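Local coordinates for protein DNA-binding response regulator (PDB 6JQS) that probably acts as a DNA-binding transcription factor of the LuxR/GerE helix-turn-helix family, likely regulating genes in a spore-forming bacterium, at residues L54-R59 with I63-R68; G14-I19 with I47-Q52; Q21-D26 with K30-Q35. One frame throughout, in Å; residues are numbered along the deposited sequence.

Contact 1. Residues L54-R59 with I63-R68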
loop_
_atom_site.group_PDB
_atom_site.type_symbol
_atom_site.label_atom_id
_atom_site.label_comp_id
_atom_site.label_asym_id
_atom_site.label_seq_id
_atom_site.Cartn_x
_atom_site.Cartn_y
_atom_site.Cartn_z
ATOM N N LEU A 54 -7.741 -4.974 -6.090
ATOM C CA LEU A 54 -8.273 -3.750 -6.748
ATOM C C LEU A 54 -8.458 -3.988 -8.245
ATOM O O LEU A 54 -9.148 -3.162 -8.866
ATOM C CB LEU A 54 -7.318 -2.579 -6.519
ATOM C CG LEU A 54 -7.191 -2.151 -5.075
ATOM C CD1 LEU A 54 -6.046 -1.158 -4.923
ATOM C CD2 LEU A 54 -8.490 -1.577 -4.572
ATOM N N GLY A 55 -7.849 -5.045 -8.764
ATOM C CA GLY A 55 -7.848 -5.463 -10.182
ATOM C C GLY A 55 -6.972 -4.602 -11.061
ATOM O O GLY A 55 -7.369 -4.368 -12.234
ATOM N N VAL A 56 -5.870 -4.059 -10.537
ATOM C CA VAL A 56 -5.140 -2.958 -11.234
ATOM C C VAL A 56 -3.841 -3.576 -11.763
ATOM O O VAL A 56 -3.561 -4.737 -11.426
ATOM C CB VAL A 56 -4.894 -1.725 -10.333
ATOM C CG1 VAL A 56 -6.189 -0.985 -10.020
ATOM C CG2 VAL A 56 -4.179 -2.066 -9.040
ATOM N N SER A 57 -3.136 -2.834 -12.592
ATOM C CA SER A 57 -1.986 -3.312 -13.397
ATOM C C SER A 57 -0.663 -3.261 -12.612
ATOM O O SER A 57 0.322 -3.890 -13.095
ATOM C CB SER A 57 -1.914 -2.506 -14.659
ATOM O OG SER A 57 -1.716 -1.128 -14.376
ATOM N N GLY A 58 -0.618 -2.565 -11.463
ATOM C CA GLY A 58 0.604 -2.367 -10.651
ATOM C C GLY A 58 0.452 -1.335 -9.547
ATOM O O GLY A 58 -0.712 -0.866 -9.317
ATOM N N ARG A 59 1.578 -0.941 -8.910
ATOM C CA ARG A 59 1.572 -0.141 -7.660
ATOM C C ARG A 59 1.031 1.245 -7.931
ATOM O O ARG A 59 0.294 1.735 -7.084
ATOM C CB ARG A 59 2.947 0.134 -7.075
ATOM C CG ARG A 59 3.640 -1.112 -6.592
ATOM C CD ARG A 59 4.851 -0.742 -5.777
ATOM N NE ARG A 59 5.417 -2.028 -5.419
ATOM C CZ ARG A 59 6.613 -2.189 -4.905
ATOM N NH1 ARG A 59 7.373 -1.132 -4.677
ATOM N NH2 ARG A 59 7.027 -3.410 -4.609
ATOM N N ILE A 63 -2.197 2.844 -5.961
ATOM C CA ILE A 63 -2.195 4.182 -5.281
ATOM C C ILE A 63 -3.359 5.030 -5.819
ATOM O O ILE A 63 -4.097 5.544 -4.997
ATOM C CB ILE A 63 -0.821 4.882 -5.417
ATOM C CG1 ILE A 63 0.247 4.071 -4.687
ATOM C CG2 ILE A 63 -0.848 6.320 -4.915
ATOM C CD1 ILE A 63 1.700 4.343 -5.059
ATOM N N LEU A 64 -3.468 5.206 -7.133
ATOM C CA LEU A 64 -4.463 6.121 -7.747
ATOM C C LEU A 64 -5.850 5.565 -7.431
ATOM O O LEU A 64 -6.749 6.392 -7.124
ATOM C CB LEU A 64 -4.219 6.295 -9.248
ATOM C CG LEU A 64 -2.871 6.939 -9.618
ATOM C CD1 LEU A 64 -2.634 6.861 -11.098
ATOM C CD2 LEU A 64 -2.786 8.387 -9.146
ATOM N N GLU A 65 -6.044 4.238 -7.463
ATOM C CA GLU A 65 -7.369 3.627 -7.115
ATOM C C GLU A 65 -7.771 3.948 -5.676
ATOM O O GLU A 65 -8.951 4.398 -5.461
ATOM C CB GLU A 65 -7.406 2.119 -7.371
ATOM C CG GLU A 65 -7.726 1.812 -8.810
ATOM C CD GLU A 65 -9.112 2.246 -9.278
ATOM O OE1 GLU A 65 -10.130 1.684 -8.765
ATOM O OE2 GLU A 65 -9.180 3.136 -10.129
ATOM N N LEU A 66 -6.816 3.848 -4.758
ATOM C CA LEU A 66 -7.025 4.058 -3.305
ATOM C C LEU A 66 -7.166 5.573 -3.021
ATOM O O LEU A 66 -7.963 5.910 -2.142
ATOM C CB LEU A 66 -5.902 3.418 -2.502
ATOM C CG LEU A 66 -5.764 1.894 -2.607
ATOM C CD1 LEU A 66 -4.490 1.443 -1.929
ATOM C CD2 LEU A 66 -6.977 1.211 -2.008
ATOM N N LEU A 67 -6.482 6.466 -3.743
ATOM C CA LEU A 67 -6.793 7.941 -3.683
ATOM C C LEU A 67 -8.218 8.179 -4.195
ATOM O O LEU A 67 -8.958 8.957 -3.533
ATOM C CB LEU A 67 -5.791 8.773 -4.498
ATOM C CG LEU A 67 -4.372 8.839 -3.941
ATOM C CD1 LEU A 67 -3.386 9.244 -5.018
ATOM C CD2 LEU A 67 -4.301 9.768 -2.714
ATOM N N ARG A 68 -8.643 7.550 -5.293
ATOM C CA ARG A 68 -10.013 7.759 -5.851
ATOM C C ARG A 68 -11.078 7.264 -4.868
ATOM O O ARG A 68 -12.179 7.813 -4.863
ATOM C CB ARG A 68 -10.204 6.971 -7.145
ATOM C CG ARG A 68 -9.561 7.615 -8.355
ATOM C CD ARG A 68 -9.402 6.630 -9.480
ATOM N NE ARG A 68 -8.545 7.224 -10.478
ATOM C CZ ARG A 68 -7.604 6.562 -11.186
ATOM N NH1 ARG A 68 -7.378 5.279 -11.019
ATOM N NH2 ARG A 68 -6.860 7.210 -12.051
#
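The short link between helix 40-54, the probable recognition helix of this LuxR-type helix-turn-helix domain, and the final helix 59-68 is where Leu54, at the end of the first of these helices, and Val56, in the link itself, pack on Leu66 and Glu65. Leu54 sends CD1 to the branch point of Leu66, 3.8 Å from its CG, and the two side chains stand roughly perpendicular. Leucine suits both places, because its forked end fills space between helices; Leu66 also lies on Phe20 of helix 14-24 and on Leu12.

The chain turns at Gly55, whose positive phi of 74° accompanies a Schellman motif and suits a residue without a side chain. Just beyond it, Val56 and Glu65 lie side by side and point opposite ways, with Val56 CG1 3.4 Å from Glu65 CG. This uses the aliphatic part of the glutamate, while its carboxylate goes to a partner within its own helix. Gly58 occupies the N-cap position, and helix 59-68 then starts with Ile63 N bonded to Arg59 O at 2.9 Å and a nearly straight 175°. Ile63 CG1 also lies near that oxygen, 3.3 Å from Arg59 O, and the side chain packs as well on Phe20, Leu23 and Val24 of helix 14-24.

At the outer surface, the bend of Glu65 at chi2 (-64°) swings its carboxylate round to meet Arg68, three residues on. Arg68 NH1 makes a salt bridge with Glu65 OE2 at 2.9 Å, reaching this oxygen on its anti side.

Contact 2. Residues G14-I19 with I47-Q52; sequences GREREI and ISNTIQ
Ile19 and Ile47 supply the apolar half of this crossing, Glu16 and Thr50 the polar half. Ile19 CG2 lies 3.8 Å from Ile47 CG1 and only a little farther, 4.0 Å, from Ile47 CD1, so a single methyl group rests against the ethyl branch of its partner, and the side chains meet at a slant. The torsions explain which branch touches: in Ile19, CG2 is anti to the backbone N while CG1 is beside it (chi1 -70°), which leaves the short branch facing Ile47. Beta-branched isoleucine suits the site, since its two branches can pack on different neighbours; Ile19 also meets Ile32, Leu36 and Val43.

The segments belong to helices 14-24 and 40-54 of the LuxR-type helix-turn-helix fold, in which the first helix backs the probable recognition helix. The two pass almost perpendicularly, at 97°, with their local axes 10.6 Å apart, a spacing bridged by side chains.

The straight chain of Glu16 runs alongside Thr50, pointing the other way. Its OE2 ends 3.4 Å from Thr50 OG1, a close polar approach rather than a hydrogen bond. Each group is tied more firmly to its own helix: Glu16 OE1 takes the N-H of Thr13 near the start of helix 14-24, like the glutamate half of a capping box, and Thr50 OG1 bonds to His46 O one turn back. Threonine can thus satisfy its hydroxyl inside a buried helix face while the rest of the side chain packs on Leu12 and Phe20. At the exposed margin, Asn49 brings ND2 to 3.7 Å from Glu16 OE2, with the amide and carboxylate planes 38° apart.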
loop_
_atom_site.group_PDB
_atom_site.type_symbol
_atom_site.label_atom_id
_atom_site.label_comp_id
_atom_site.label_asym_id
_atom_site.label_seq_id
_atom_site.Cartn_x
_atom_site.Cartn_y
_atom_site.Cartn_z
ATOM N N GLY A 14 -5.927 -1.958 8.041
ATOM C CA GLY A 14 -5.092 -0.875 8.578
ATOM C C GLY A 14 -3.648 -1.015 8.117
ATOM O O GLY A 14 -3.007 0.001 7.777
ATOM N N ARG A 15 -3.117 -2.239 8.105
ATOM C CA ARG A 15 -1.699 -2.450 7.735
ATOM C C ARG A 15 -1.513 -2.096 6.260
ATOM O O ARG A 15 -0.578 -1.370 6.014
ATOM C CB ARG A 15 -1.242 -3.877 8.040
ATOM C CG ARG A 15 0.179 -4.137 7.579
ATOM C CD ARG A 15 0.853 -5.190 8.424
ATOM N NE ARG A 15 1.360 -4.655 9.688
ATOM C CZ ARG A 15 1.777 -5.425 10.696
ATOM N NH1 ARG A 15 2.217 -4.880 11.823
ATOM N NH2 ARG A 15 1.728 -6.743 10.580
ATOM N N GLU A 16 -2.339 -2.646 5.356
ATOM C CA GLU A 16 -2.321 -2.412 3.886
ATOM C C GLU A 16 -2.446 -0.901 3.635
ATOM O O GLU A 16 -1.673 -0.379 2.870
ATOM C CB GLU A 16 -3.457 -3.168 3.190
ATOM C CG GLU A 16 -3.224 -4.671 2.929
ATOM C CD GLU A 16 -4.478 -5.420 2.449
ATOM O OE1 GLU A 16 -5.567 -4.987 2.876
ATOM O OE2 GLU A 16 -4.394 -6.378 1.567
ATOM N N ARG A 17 -3.381 -0.214 4.294
ATOM C CA ARG A 17 -3.531 1.267 4.128
ATOM C C ARG A 17 -2.251 1.976 4.579
ATOM O O ARG A 17 -1.787 2.863 3.875
ATOM C CB ARG A 17 -4.731 1.812 4.919
ATOM C CG ARG A 17 -4.916 3.319 4.754
ATOM C CD ARG A 17 -6.030 3.942 5.606
ATOM N NE ARG A 17 -7.303 3.288 5.351
ATOM C CZ ARG A 17 -7.778 2.256 6.054
ATOM N NH1 ARG A 17 -7.096 1.756 7.070
ATOM N NH2 ARG A 17 -8.936 1.712 5.737
ATOM N N GLU A 18 -1.633 1.566 5.681
ATOM C CA GLU A 18 -0.388 2.225 6.147
ATOM C C GLU A 18 0.737 1.969 5.150
ATOM O O GLU A 18 1.591 2.842 5.005
ATOM C CB GLU A 18 0.175 1.694 7.465
ATOM C CG GLU A 18 -0.643 1.977 8.710
ATOM C CD GLU A 18 -0.062 1.177 9.877
ATOM O OE1 GLU A 18 -0.676 0.163 10.276
ATOM O OE2 GLU A 18 1.037 1.550 10.349
ATOM N N ILE A 19 0.845 0.762 4.601
ATOM C CA ILE A 19 1.890 0.506 3.575
ATOM C C ILE A 19 1.732 1.459 2.369
ATOM O O ILE A 19 2.768 2.002 1.878
ATOM C CB ILE A 19 1.904 -0.967 3.148
ATOM C CG1 ILE A 19 2.417 -1.861 4.279
ATOM C CG2 ILE A 19 2.716 -1.102 1.861
ATOM C CD1 ILE A 19 2.076 -3.354 4.090
ATOM N N ILE A 47 1.353 -5.610 -0.844
ATOM C CA ILE A 47 1.247 -4.783 -2.057
ATOM C C ILE A 47 0.691 -5.683 -3.161
ATOM O O ILE A 47 -0.286 -5.261 -3.850
ATOM C CB ILE A 47 2.611 -4.152 -2.389
ATOM C CG1 ILE A 47 3.001 -3.080 -1.369
ATOM C CG2 ILE A 47 2.605 -3.630 -3.810
ATOM C CD1 ILE A 47 4.452 -2.651 -1.439
ATOM N N SER A 48 1.257 -6.881 -3.362
ATOM C CA SER A 48 0.767 -7.782 -4.445
ATOM C C SER A 48 -0.689 -8.122 -4.229
ATOM O O SER A 48 -1.474 -8.120 -5.232
ATOM C CB SER A 48 1.551 -9.027 -4.613
ATOM O OG SER A 48 2.889 -8.687 -4.876
ATOM N N ASN A 49 -1.037 -8.422 -2.978
ATOM C CA ASN A 49 -2.420 -8.793 -2.625
ATOM C C ASN A 49 -3.360 -7.632 -2.944
ATOM O O ASN A 49 -4.474 -7.891 -3.423
ATOM C CB ASN A 49 -2.455 -9.202 -1.152
ATOM C CG ASN A 49 -3.642 -10.062 -0.809
ATOM O OD1 ASN A 49 -4.039 -10.889 -1.611
ATOM N ND2 ASN A 49 -4.175 -9.875 0.385
ATOM N N THR A 50 -2.985 -6.387 -2.619
ATOM C CA THR A 50 -3.890 -5.200 -2.819
ATOM C C THR A 50 -4.062 -4.983 -4.325
ATOM O O THR A 50 -5.164 -4.721 -4.817
ATOM C CB THR A 50 -3.326 -3.957 -2.120
ATOM O OG1 THR A 50 -3.109 -4.348 -0.775
ATOM C CG2 THR A 50 -4.260 -2.763 -2.143
ATOM N N ILE A 51 -2.965 -5.092 -5.082
ATOM C CA ILE A 51 -2.979 -4.936 -6.559
ATOM C C ILE A 51 -4.028 -5.880 -7.125
ATOM O O ILE A 51 -4.809 -5.455 -8.033
ATOM C CB ILE A 51 -1.572 -5.164 -7.164
ATOM C CG1 ILE A 51 -0.668 -3.962 -6.897
ATOM C CG2 ILE A 51 -1.660 -5.487 -8.646
ATOM C CD1 ILE A 51 0.824 -4.305 -7.030
ATOM N N GLN A 52 -4.039 -7.118 -6.649
ATOM C CA GLN A 52 -4.955 -8.172 -7.164
ATOM C C GLN A 52 -6.381 -7.851 -6.695
ATOM O O GLN A 52 -7.280 -7.904 -7.511
ATOM C CB GLN A 52 -4.496 -9.565 -6.718
ATOM C CG GLN A 52 -3.207 -10.002 -7.417
ATOM C CD GLN A 52 -3.285 -10.100 -8.928
ATOM O OE1 GLN A 52 -2.771 -9.250 -9.682
ATOM N NE2 GLN A 52 -3.920 -11.171 -9.389
#

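Contact 3. Residues Q21-D26 with K30-Q35; sequences QLLVRD and KDISIQ
Leu22 and Ile32 form the centre of this contact, their CA atoms 6.7 Å apart. Leu22 CB is 3.8 Å from Ile32 CG1 and equally near Ile32 CD1, so the base of the leucine lies along the ethyl branch of the isoleucine. That branch continues to Leu23: Ile32 CD1 sits 3.9 Å from Leu23 CG, where one side chain lies square across the other. One isoleucine thus touches two successive residues of the neighbouring helix.

The end of Leu22 turns to Gln35. Leu22 CD1 is 4.0 Å from Gln35 CD and only slightly farther from its OE1 and NE2. Gln35 reaches there because its chain leaves the helix trans to its own backbone nitrogen (chi1 -170°) and stays extended, laying its amide against the methyl group at the edge of the contact, a place where a long polar side chain can meet both leucine and water.

Helix 29-36 is the first helix of the probable DNA-binding helix-turn-helix, and these side chains dock it on helix 14-24. Tyr27, in the connecting loop, packs on Leu22, Ile32 and Gln35 together.

Farther out, the backbone sets where the helices end and begin. Helix 14-24 ends in a Schellman motif: the N-H groups of Tyr27 and Asp26 return to the carbonyls of Leu22 and Leu23, and Asp26 takes the positive phi (69°). Ser28 OG receives the N-H of Asp31 at the opening of the next helix. Behind Ile32, on the side facing away from Leu22, Ser33 OG donates to Lys30 O at 2.7 Å.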
loop_
_atom_site.group_PDB
_atom_site.type_symbol
_atom_site.label_atom_id
_atom_site.label_comp_id
_atom_site.label_asym_id
_atom_site.label_seq_id
_atom_site.Cartn_x
_atom_site.Cartn_y
_atom_site.Cartn_z
ATOM N N GLN A 21 0.038 4.338 2.177
ATOM C CA GLN A 21 0.286 5.764 2.586
ATOM C C GLN A 21 1.790 6.055 2.583
ATOM O O GLN A 21 2.185 7.147 2.200
ATOM C CB GLN A 21 -0.348 6.082 3.948
ATOM C CG GLN A 21 -0.376 7.581 4.228
ATOM C CD GLN A 21 -1.182 8.353 3.194
ATOM O OE1 GLN A 21 -2.404 8.342 3.185
ATOM N NE2 GLN A 21 -0.501 8.909 2.216
ATOM N N LEU A 22 2.646 5.097 2.940
ATOM C CA LEU A 22 4.106 5.294 2.869
ATOM C C LEU A 22 4.636 5.235 1.445
ATOM O O LEU A 22 5.617 5.967 1.191
ATOM C CB LEU A 22 4.846 4.306 3.799
ATOM C CG LEU A 22 4.459 4.395 5.280
ATOM C CD1 LEU A 22 5.342 3.484 6.132
ATOM C CD2 LEU A 22 4.554 5.817 5.815
ATOM N N LEU A 23 4.115 4.377 0.548
ATOM C CA LEU A 23 4.493 4.451 -0.875
ATOM C C LEU A 23 4.145 5.851 -1.407
ATOM O O LEU A 23 4.913 6.452 -2.097
ATOM C CB LEU A 23 3.750 3.370 -1.657
ATOM C CG LEU A 23 4.235 1.945 -1.398
ATOM C CD1 LEU A 23 3.262 0.957 -2.029
ATOM C CD2 LEU A 23 5.637 1.755 -1.933
ATOM N N VAL A 24 2.977 6.381 -1.088
ATOM C CA VAL A 24 2.694 7.774 -1.566
ATOM C C VAL A 24 3.870 8.684 -1.186
ATOM O O VAL A 24 4.254 9.593 -2.005
ATOM C CB VAL A 24 1.356 8.230 -0.968
ATOM C CG1 VAL A 24 1.198 9.723 -1.093
ATOM C CG2 VAL A 24 0.228 7.487 -1.634
ATOM N N ARG A 25 4.460 8.489 0.006
ATOM C CA ARG A 25 5.543 9.352 0.543
ATOM C C ARG A 25 6.920 8.905 0.044
ATOM O O ARG A 25 7.901 9.364 0.597
ATOM C CB ARG A 25 5.498 9.353 2.070
ATOM C CG ARG A 25 4.245 10.006 2.609
ATOM C CD ARG A 25 4.210 10.116 4.093
ATOM N NE ARG A 25 2.825 10.438 4.395
ATOM C CZ ARG A 25 2.133 9.972 5.420
ATOM N NH1 ARG A 25 2.684 9.149 6.290
ATOM N NH2 ARG A 25 0.860 10.320 5.550
ATOM N N ASP A 26 6.987 8.088 -0.988
ATOM C CA ASP A 26 8.226 7.720 -1.718
ATOM C C ASP A 26 9.135 6.852 -0.832
ATOM O O ASP A 26 10.336 6.823 -1.122
ATOM C CB ASP A 26 8.932 8.941 -2.334
ATOM C CG ASP A 26 9.913 8.622 -3.464
ATOM O OD1 ASP A 26 9.746 7.564 -4.167
ATOM O OD2 ASP A 26 10.873 9.406 -3.631
ATOM N N LYS A 30 11.795 -1.481 1.788
ATOM C CA LYS A 30 12.802 -1.685 2.859
ATOM C C LYS A 30 12.595 -0.660 3.969
ATOM O O LYS A 30 12.426 -1.097 5.094
ATOM C CB LYS A 30 14.227 -1.635 2.309
ATOM C CG LYS A 30 15.308 -1.715 3.377
ATOM C CD LYS A 30 16.469 -2.605 2.965
ATOM C CE LYS A 30 17.370 -2.951 4.134
ATOM N NZ LYS A 30 18.087 -1.752 4.636
ATOM N N ASP A 31 12.484 0.635 3.648
ATOM C CA ASP A 31 12.093 1.696 4.626
ATOM C C ASP A 31 10.774 1.330 5.311
ATOM O O ASP A 31 10.640 1.547 6.543
ATOM C CB ASP A 31 11.984 3.079 3.960
ATOM C CG ASP A 31 13.241 3.571 3.246
ATOM O OD1 ASP A 31 14.356 3.112 3.626
ATOM O OD2 ASP A 31 13.101 4.419 2.309
ATOM N N ILE A 32 9.767 0.884 4.552
ATOM C CA ILE A 32 8.398 0.620 5.097
ATOM C C ILE A 32 8.486 -0.517 6.143
ATOM O O ILE A 32 7.777 -0.485 7.195
ATOM C CB ILE A 32 7.416 0.293 3.946
ATOM C CG1 ILE A 32 7.238 1.481 2.982
ATOM C CG2 ILE A 32 6.075 -0.177 4.493
ATOM C CD1 ILE A 32 6.174 1.285 1.920
ATOM N N SER A 33 9.269 -1.540 5.834
ATOM C CA SER A 33 9.347 -2.763 6.671
ATOM C C SER A 33 9.993 -2.388 8.014
ATOM O O SER A 33 9.430 -2.759 9.060
ATOM C CB SER A 33 10.081 -3.837 5.946
ATOM O OG SER A 33 11.412 -3.466 5.726
ATOM N N ILE A 34 11.062 -1.584 7.968
ATOM C CA ILE A 34 11.723 -0.984 9.167
ATOM C C ILE A 34 10.671 -0.195 9.966
ATOM O O ILE A 34 10.396 -0.584 11.106
ATOM C CB ILE A 34 12.949 -0.148 8.755
ATOM C CG1 ILE A 34 14.057 -1.057 8.214
ATOM C CG2 ILE A 34 13.432 0.724 9.905
ATOM C CD1 ILE A 34 15.254 -0.330 7.651
ATOM N N GLN A 35 10.037 0.822 9.383
ATOM C CA GLN A 35 9.073 1.674 10.128
ATOM C C GLN A 35 7.937 0.852 10.747
ATOM O O GLN A 35 7.552 1.182 11.867
ATOM C CB GLN A 35 8.464 2.758 9.247
ATOM C CG GLN A 35 7.664 3.758 10.074
ATOM C CD GLN A 35 7.321 4.996 9.290
ATOM O OE1 GLN A 35 8.087 5.445 8.438
ATOM N NE2 GLN A 35 6.144 5.536 9.558
#

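How the contacts relate
From the N terminus, helix 14-24 enters contact 2 first, but its partner, 47-52, comes only after helix 29-36. Contact 3 closes a short loop between 21-26 and 30-35, and this loop is nested inside the long one closed by contact 2. Contact 1 follows both in series, closing the turn from helix 40-54 into helix 59-68. Packing joins them: Ile32 CD1 approaches Ile19 O between contacts 2 and 3, and Ile63 of contact 1 meets Val24 and Leu23 of contact 3. Ile51 O and Val56 N, probably hydrogen-bonded, connect contacts 2 and 1. Helix 14-24 is thereby tied to all three later helices.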